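Local coordinates for Fe-regulated protein B (Neisseria meningitidis, PDB 4AIP) that probably imports iron across the meningococcal outer membrane as a TonB-dependent transporter, a barrel closed by a plug domain, at residues B[557-569]-B[617-629]. Residues are numbered along the deposited sequence; the frame is centred on the assembly and turned at random.
Sequences QTIKDALANPQNR and HKDKLLSANPEFG
Gln-567 and His-617 meet through a side-chain hydrogen bond, His-617 NE2 donating to Gln-567 OE1 at 3.1 Å. The donor lies in the amide's carbonyl plane, whereas OE1 sits 19° out of the ring plane, and amide and imidazole are turned 54° apart. Both ends have a second tie: Gln-567 NE2 hydrogen-bonds to Glu-577 OE1, and His-617 ND1 accepts Asp-619 N within the 617-620 type I turn, which should fix the ring's rotation and favour a proton on NE2. The second hydrogen bond between the segments joins backbone atoms, Asn-565 N donating to Leu-621 O at 3.1 Å. The Leu-621 side chain fills the stretch between the two bonds. With CG anti to its carbonyl carbon (chi1 -61°), its CD1 touches Gln-567 CB at 3.8 Å and also rests over one face of the His-617 ring, 3.5 Å above its plane and offset toward the rim; CD2 comes to 3.3 Å from Pro-566 O. Farther along, Ala-564 CB packs obliquely on Phe-628 CZ at 3.7 Å and more loosely on Leu-622 CD2 at 4.1 Å. Leu-622 and Phe-628 both rest on Phe-613 of strand 600-615. The contact thus lays the loop between barrel strands 600-615 and 635-644 along the end of strand 548-563 and the short strand 567-568 beyond it; both pair with strand 575-597.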
ATOM      1  N   GLN B 557      10.873   8.196  46.713  1.00  9.94           N
ATOM      2  CA  GLN B 557       9.586   7.630  46.320  1.00 10.80           C
ATOM      3  C   GLN B 557       9.255   6.377  47.157  1.00 11.99           C
ATOM      4  O   GLN B 557      10.092   5.459  47.286  1.00 12.58           O
ATOM      5  CB  GLN B 557       9.612   7.268  44.831  1.00  9.68           C
ATOM      6  CG  GLN B 557       8.337   6.562  44.312  1.00 11.80           C
ATOM      7  CD  GLN B 557       7.260   7.554  43.812  1.00 18.45           C
ATOM      8  OE1 GLN B 557       6.756   8.407  44.567  1.00 20.03           O
ATOM      9  NE2 GLN B 557       6.948   7.482  42.532  1.00 20.52           N
ATOM     10  N   THR B 558       8.040   6.325  47.701  1.00 13.22           N
ATOM     11  CA  THR B 558       7.506   5.065  48.224  1.00 14.24           C
ATOM     12  C   THR B 558       6.194   4.801  47.534  1.00 15.20           C
ATOM     13  O   THR B 558       5.382   5.713  47.386  1.00 17.29           O
ATOM     14  CB  THR B 558       7.278   5.124  49.805  1.00 16.07           C
ATOM     15  OG1 THR B 558       8.530   5.332  50.457  1.00 15.45           O
ATOM     16  CG2 THR B 558       6.681   3.830  50.377  1.00 13.30           C
ATOM     17  N   ILE B 559       5.954   3.551  47.133  1.00 14.78           N
ATOM     18  CA  ILE B 559       4.691   3.209  46.517  1.00 12.90           C
ATOM     19  C   ILE B 559       4.167   1.954  47.154  1.00 14.76           C
ATOM     20  O   ILE B 559       4.825   0.898  47.092  1.00 15.57           O
ATOM     21  CB  ILE B 559       4.797   2.968  45.010  1.00 12.84           C
ATOM     22  CG1 ILE B 559       5.524   4.113  44.302  1.00 11.33           C
ATOM     23  CG2 ILE B 559       3.371   2.785  44.387  1.00 10.34           C
ATOM     24  CD1 ILE B 559       5.519   3.953  42.789  1.00  8.82           C
ATOM     25  N   LYS B 560       2.965   2.058  47.726  1.00 14.26           N
ATOM     26  CA  LYS B 560       2.352   0.970  48.473  1.00 14.38           C
ATOM     27  C   LYS B 560       1.428   0.214  47.568  1.00 15.88           C
ATOM     28  O   LYS B 560       0.913   0.795  46.588  1.00 16.37           O
ATOM     29  CB  LYS B 560       1.552   1.553  49.646  1.00 12.96           C
ATOM     30  CG  LYS B 560       2.447   2.350  50.656  1.00 16.84           C
ATOM     31  CD  LYS B 560       1.859   2.465  52.107  1.00 22.47           C
ATOM     32  CE  LYS B 560       2.960   2.851  53.052  1.00 39.17           C
ATOM     33  NZ  LYS B 560       2.548   2.683  54.454  1.00 50.36           N
ATOM     34  N   ASP B 561       1.187  -1.062  47.884  1.00 17.44           N
ATOM     35  CA  ASP B 561       0.203  -1.901  47.177  1.00 19.07           C
ATOM     36  C   ASP B 561       0.524  -2.197  45.699  1.00 18.82           C
ATOM     37  O   ASP B 561      -0.375  -2.434  44.859  1.00 22.28           O
ATOM     38  CB  ASP B 561      -1.215  -1.357  47.329  1.00 19.67           C
ATOM     39  CG  ASP B 561      -1.662  -1.303  48.781  1.00 30.68           C
ATOM     40  OD1 ASP B 561      -1.422  -2.284  49.480  1.00 23.59           O
ATOM     41  OD2 ASP B 561      -2.262  -0.301  49.222  1.00 49.10           O
ATOM     42  N   ALA B 562       1.812  -2.254  45.390  1.00 16.31           N
ATOM     43  CA  ALA B 562       2.247  -2.692  44.075  1.00 13.35           C
ATOM     44  C   ALA B 562       1.625  -4.029  43.677  1.00 13.85           C
ATOM     45  O   ALA B 562       1.410  -4.916  44.525  1.00 12.93           O
ATOM     46  CB  ALA B 562       3.750  -2.797  44.044  1.00 13.41           C
ATOM     47  N   LEU B 563       1.367  -4.198  42.375  1.00 13.62           N
ATOM     48  CA  LEU B 563       0.694  -5.373  41.894  1.00 14.21           C
ATOM     49  C   LEU B 563       1.493  -5.872  40.760  1.00 15.60           C
ATOM     50  O   LEU B 563       1.927  -5.089  39.918  1.00 15.55           O
ATOM     51  CB  LEU B 563      -0.681  -5.043  41.283  1.00 11.83           C
ATOM     52  CG  LEU B 563      -1.652  -4.140  42.042  1.00 13.43           C
ATOM     53  CD1 LEU B 563      -1.670  -2.733  41.429  1.00  6.64           C
ATOM     54  CD2 LEU B 563      -2.990  -4.807  41.943  1.00  9.58           C
ATOM     55  N   ALA B 564       1.620  -7.183  40.624  1.00 19.19           N
ATOM     56  CA  ALA B 564       2.287  -7.622  39.421  1.00 21.54           C
ATOM     57  C   ALA B 564       1.691  -8.888  38.880  1.00 25.50           C
ATOM     58  O   ALA B 564       0.836  -8.832  38.009  1.00 26.08           O
ATOM     59  CB  ALA B 564       3.787  -7.747  39.637  1.00 18.85           C
ATOM     60  N   ASN B 565       2.117 -10.025  39.383  1.00 31.03           N
ATOM     61  CA  ASN B 565       1.618 -11.263  38.869  1.00 33.73           C
ATOM     62  C   ASN B 565       0.432 -11.721  39.738  1.00 37.07           C
ATOM     63  O   ASN B 565       0.341 -11.375  40.926  1.00 39.01           O
ATOM     64  CB  ASN B 565       2.723 -12.319  38.866  1.00 30.81           C
ATOM     65  CG  ASN B 565       3.820 -12.068  37.798  1.00 26.50           C
ATOM     66  OD1 ASN B 565       3.589 -11.428  36.751  1.00 25.43           O
ATOM     67  ND2 ASN B 565       5.008 -12.577  38.059  1.00 21.02           N
ATOM     68  N   PRO B 566      -0.478 -12.524  39.152  1.00 36.22           N
ATOM     69  CA  PRO B 566      -1.655 -12.878  39.903  1.00 36.19           C
ATOM     70  C   PRO B 566      -1.439 -14.041  40.909  1.00 37.43           C
ATOM     71  O   PRO B 566      -0.507 -14.850  40.774  1.00 37.06           O
ATOM     72  CB  PRO B 566      -2.656 -13.237  38.806  1.00 35.25           C
ATOM     73  CG  PRO B 566      -1.828 -13.826  37.751  1.00 34.94           C
ATOM     74  CD  PRO B 566      -0.460 -13.191  37.835  1.00 35.76           C
ATOM     75  N   GLN B 567      -2.310 -14.094  41.922  1.00 38.07           N
ATOM     76  CA  GLN B 567      -2.234 -15.083  42.971  1.00 38.02           C
ATOM     77  C   GLN B 567      -3.206 -16.193  42.625  1.00 38.56           C
ATOM     78  O   GLN B 567      -4.251 -15.939  42.051  1.00 38.34           O
ATOM     79  CB  GLN B 567      -2.578 -14.448  44.319  1.00 37.43           C
ATOM     80  CG  GLN B 567      -4.075 -14.185  44.504  1.00 38.14           C
ATOM     81  CD  GLN B 567      -4.475 -13.795  45.916  1.00 35.56           C
ATOM     82  OE1 GLN B 567      -3.637 -13.608  46.775  1.00 36.21           O
ATOM     83  NE2 GLN B 567      -5.777 -13.671  46.152  1.00 35.78           N
ATOM     84  N   ASN B 568      -2.833 -17.426  42.957  1.00 40.57           N
ATOM     85  CA  ASN B 568      -3.700 -18.602  42.807  1.00 41.99           C
ATOM     86  C   ASN B 568      -4.898 -18.482  43.771  1.00 43.39           C
ATOM     87  O   ASN B 568      -4.734 -18.004  44.917  1.00 42.86           O
ATOM     88  CB  ASN B 568      -2.912 -19.886  43.124  1.00 41.27           C
ATOM     89  CG  ASN B 568      -1.977 -20.328  41.980  1.00 40.85           C
ATOM     90  OD1 ASN B 568      -1.688 -19.571  41.045  1.00 40.44           O
ATOM     91  ND2 ASN B 568      -1.512 -21.575  42.059  1.00 35.50           N
ATOM     92  N   ARG B 569      -6.090 -18.884  43.309  1.00 44.21           N
ATOM     93  CA  ARG B 569      -7.255 -19.023  44.222  1.00 45.11           C
ATOM     94  C   ARG B 569      -7.938 -20.406  44.175  1.00 44.64           C
ATOM     95  O   ARG B 569      -7.886 -21.104  43.148  1.00 43.93           O
ATOM     96  CB  ARG B 569      -8.260 -17.905  43.978  1.00 45.34           C
ATOM     97  CG  ARG B 569      -8.889 -17.976  42.621  1.00 44.38           C
ATOM     98  CD  ARG B 569     -10.044 -16.985  42.488  1.00 48.79           C
ATOM     99  NE  ARG B 569     -10.956 -16.936  43.639  1.00 46.72           N
ATOM    100  CZ  ARG B 569     -12.154 -17.514  43.657  1.00 47.01           C
ATOM    101  NH1 ARG B 569     -12.571 -18.195  42.583  1.00 46.41           N
ATOM    102  NH2 ARG B 569     -12.930 -17.418  44.742  1.00 41.51           N
ATOM    103  N   HIS B 617       4.076 -10.776  49.850  1.00 29.39           N
ATOM    104  CA  HIS B 617       3.092 -11.812  49.625  1.00 29.63           C
ATOM    105  C   HIS B 617       3.798 -13.164  49.625  1.00 30.44           C
ATOM    106  O   HIS B 617       4.897 -13.297  49.082  1.00 31.42           O
ATOM    107  CB  HIS B 617       2.429 -11.523  48.277  1.00 28.63           C
ATOM    108  CG  HIS B 617       1.267 -12.389  47.991  1.00 28.12           C
ATOM    109  ND1 HIS B 617       1.407 -13.662  47.493  1.00 31.84           N
ATOM    110  CD2 HIS B 617      -0.057 -12.186  48.164  1.00 25.59           C
ATOM    111  CE1 HIS B 617       0.212 -14.207  47.357  1.00 29.72           C
ATOM    112  NE2 HIS B 617      -0.690 -13.333  47.767  1.00 25.70           N
ATOM    113  N   LYS B 618       3.187 -14.171  50.240  1.00 33.14           N
ATOM    114  CA  LYS B 618       3.896 -15.431  50.548  1.00 33.46           C
ATOM    115  C   LYS B 618       4.378 -16.142  49.297  1.00 34.25           C
ATOM    116  O   LYS B 618       5.356 -16.905  49.350  1.00 33.67           O
ATOM    117  CB  LYS B 618       3.034 -16.388  51.360  1.00 33.72           C
ATOM    118  CG  LYS B 618       2.076 -17.280  50.529  1.00 36.29           C
ATOM    119  CD  LYS B 618       0.926 -17.824  51.394  1.00 43.02           C
ATOM    120  CE  LYS B 618       0.021 -16.667  51.902  1.00 47.61           C
ATOM    121  NZ  LYS B 618      -1.067 -17.058  52.882  1.00 49.48           N
ATOM    122  N   ASP B 619       3.702 -15.886  48.176  1.00 34.77           N
ATOM    123  CA  ASP B 619       4.062 -16.544  46.911  1.00 36.15           C
ATOM    124  C   ASP B 619       4.956 -15.688  46.013  1.00 35.60           C
ATOM    125  O   ASP B 619       5.152 -15.999  44.831  1.00 35.93           O
ATOM    126  CB  ASP B 619       2.798 -17.061  46.224  1.00 36.62           C
ATOM    127  CG  ASP B 619       2.182 -18.246  46.990  1.00 41.50           C
ATOM    128  OD1 ASP B 619       2.947 -19.226  47.200  1.00 42.94           O
ATOM    129  OD2 ASP B 619       0.982 -18.195  47.406  1.00 40.92           O
ATOM    130  N   LYS B 620       5.536 -14.659  46.641  1.00 35.44           N
ATOM    131  CA  LYS B 620       6.396 -13.610  46.022  1.00 36.20           C
ATOM    132  C   LYS B 620       6.045 -13.326  44.559  1.00 34.47           C
ATOM    133  O   LYS B 620       6.592 -13.929  43.652  1.00 33.97           O
ATOM    134  CB  LYS B 620       7.913 -13.878  46.242  1.00 36.78           C
ATOM    135  CG  LYS B 620       8.311 -14.171  47.741  1.00 41.03           C
ATOM    136  CD  LYS B 620       9.794 -13.858  48.126  1.00 47.12           C
ATOM    137  CE  LYS B 620       9.880 -13.192  49.571  1.00 51.38           C
ATOM    138  NZ  LYS B 620      11.239 -13.220  50.305  1.00 52.86           N
ATOM    139  N   LEU B 621       5.095 -12.431  44.344  1.00 33.49           N
ATOM    140  CA  LEU B 621       4.545 -12.271  42.992  1.00 34.03           C
ATOM    141  C   LEU B 621       5.049 -11.029  42.199  1.00 33.75           C
ATOM    142  O   LEU B 621       4.640 -10.830  41.051  1.00 34.60           O
ATOM    143  CB  LEU B 621       3.017 -12.258  43.063  1.00 34.42           C
ATOM    144  CG  LEU B 621       2.299 -13.488  43.606  1.00 34.93           C
ATOM    145  CD1 LEU B 621       0.956 -13.037  44.029  1.00 32.15           C
ATOM    146  CD2 LEU B 621       2.226 -14.637  42.591  1.00 35.35           C
ATOM    147  N   LEU B 622       5.900 -10.193  42.805  1.00 31.83           N
ATOM    148  CA  LEU B 622       6.526  -9.086  42.084  1.00 30.70           C
ATOM    149  C   LEU B 622       7.482  -9.564  40.951  1.00 30.17           C
ATOM    150  O   LEU B 622       7.912 -10.728  40.925  1.00 29.73           O
ATOM    151  CB  LEU B 622       7.215  -8.101  43.047  1.00 30.23           C
ATOM    152  CG  LEU B 622       6.351  -7.305  44.031  1.00 29.72           C
ATOM    153  CD1 LEU B 622       7.053  -6.024  44.525  1.00 29.75           C
ATOM    154  CD2 LEU B 622       4.994  -6.956  43.457  1.00 28.01           C
ATOM    155  N   SER B 623       7.792  -8.654  40.024  1.00 28.79           N
ATOM    156  CA  SER B 623       8.424  -9.013  38.774  1.00 27.67           C
ATOM    157  C   SER B 623       9.560  -8.081  38.358  1.00 26.62           C
ATOM    158  O   SER B 623       9.548  -6.865  38.605  1.00 26.35           O
ATOM    159  CB  SER B 623       7.389  -9.074  37.666  1.00 27.17           C
ATOM    160  OG  SER B 623       7.564 -10.255  36.910  1.00 33.94           O
ATOM    161  N   ALA B 624      10.570  -8.698  37.756  1.00 26.07           N
ATOM    162  CA  ALA B 624      11.711  -7.966  37.193  1.00 25.25           C
ATOM    163  C   ALA B 624      11.537  -7.756  35.679  1.00 23.87           C
ATOM    164  O   ALA B 624      12.442  -7.222  35.026  1.00 24.47           O
ATOM    165  CB  ALA B 624      13.058  -8.678  37.514  1.00 23.55           C
ATOM    166  N   ASN B 625      10.381  -8.153  35.136  1.00 22.70           N
ATOM    167  CA  ASN B 625      10.015  -7.765  33.781  1.00 21.01           C
ATOM    168  C   ASN B 625      10.388  -6.264  33.617  1.00 19.08           C
ATOM    169  O   ASN B 625      10.010  -5.430  34.436  1.00 15.71           O
ATOM    170  CB  ASN B 625       8.529  -8.034  33.463  1.00 22.02           C
ATOM    171  CG  ASN B 625       8.178  -9.542  33.411  1.00 26.70           C
ATOM    172  OD1 ASN B 625       8.974 -10.391  33.820  1.00 34.62           O
ATOM    173  ND2 ASN B 625       6.975  -9.868  32.903  1.00 26.30           N
ATOM    174  N   PRO B 626      11.175  -5.947  32.558  1.00 18.21           N
ATOM    175  CA  PRO B 626      11.682  -4.613  32.324  1.00 17.73           C
ATOM    176  C   PRO B 626      10.572  -3.555  32.278  1.00 18.23           C
ATOM    177  O   PRO B 626      10.819  -2.386  32.551  1.00 19.49           O
ATOM    178  CB  PRO B 626      12.411  -4.752  30.984  1.00 19.28           C
ATOM    179  CG  PRO B 626      11.958  -6.078  30.417  1.00 17.45           C
ATOM    180  CD  PRO B 626      11.632  -6.911  31.536  1.00 15.20           C
ATOM    181  N   GLU B 627       9.360  -3.957  31.941  1.00 18.73           N
ATOM    182  CA  GLU B 627       8.163  -3.134  32.089  1.00 19.24           C
ATOM    183  C   GLU B 627       8.084  -2.389  33.484  1.00 19.89           C
ATOM    184  O   GLU B 627       7.646  -1.228  33.600  1.00 17.65           O
ATOM    185  CB  GLU B 627       7.032  -4.122  31.865  1.00 19.29           C
ATOM    186  CG  GLU B 627       5.671  -3.723  32.216  1.00 21.64           C
ATOM    187  CD  GLU B 627       4.770  -4.914  32.504  1.00 24.04           C
ATOM    188  OE1 GLU B 627       5.223  -6.078  32.543  1.00 20.99           O
ATOM    189  OE2 GLU B 627       3.569  -4.667  32.720  1.00 32.75           O
ATOM    190  N   PHE B 628       8.539  -3.070  34.534  1.00 19.42           N
ATOM    191  CA  PHE B 628       8.451  -2.521  35.873  1.00 20.10           C
ATOM    192  C   PHE B 628       9.625  -1.554  36.098  1.00 20.95           C
ATOM    193  O   PHE B 628       9.414  -0.424  36.571  1.00 20.89           O
ATOM    194  CB  PHE B 628       8.369  -3.644  36.937  1.00 19.93           C
ATOM    195  CG  PHE B 628       7.114  -4.473  36.829  1.00 15.73           C
ATOM    196  CD1 PHE B 628       5.872  -3.948  37.236  1.00 13.65           C
ATOM    197  CD2 PHE B 628       7.159  -5.741  36.271  1.00 11.57           C
ATOM    198  CE1 PHE B 628       4.664  -4.676  37.090  1.00 14.36           C
ATOM    199  CE2 PHE B 628       5.960  -6.495  36.119  1.00 16.99           C
ATOM    200  CZ  PHE B 628       4.697  -5.954  36.538  1.00 11.78           C
ATOM    201  N   GLY B 629      10.834  -1.968  35.694  1.00 19.07           N
ATOM    202  CA  GLY B 629      11.976  -1.117  35.839  1.00 18.83           C
ATOM    203  C   GLY B 629      13.228  -1.859  35.531  1.00 19.76           C
ATOM    204  O   GLY B 629      13.207  -3.052  35.204  1.00 21.50           O
TER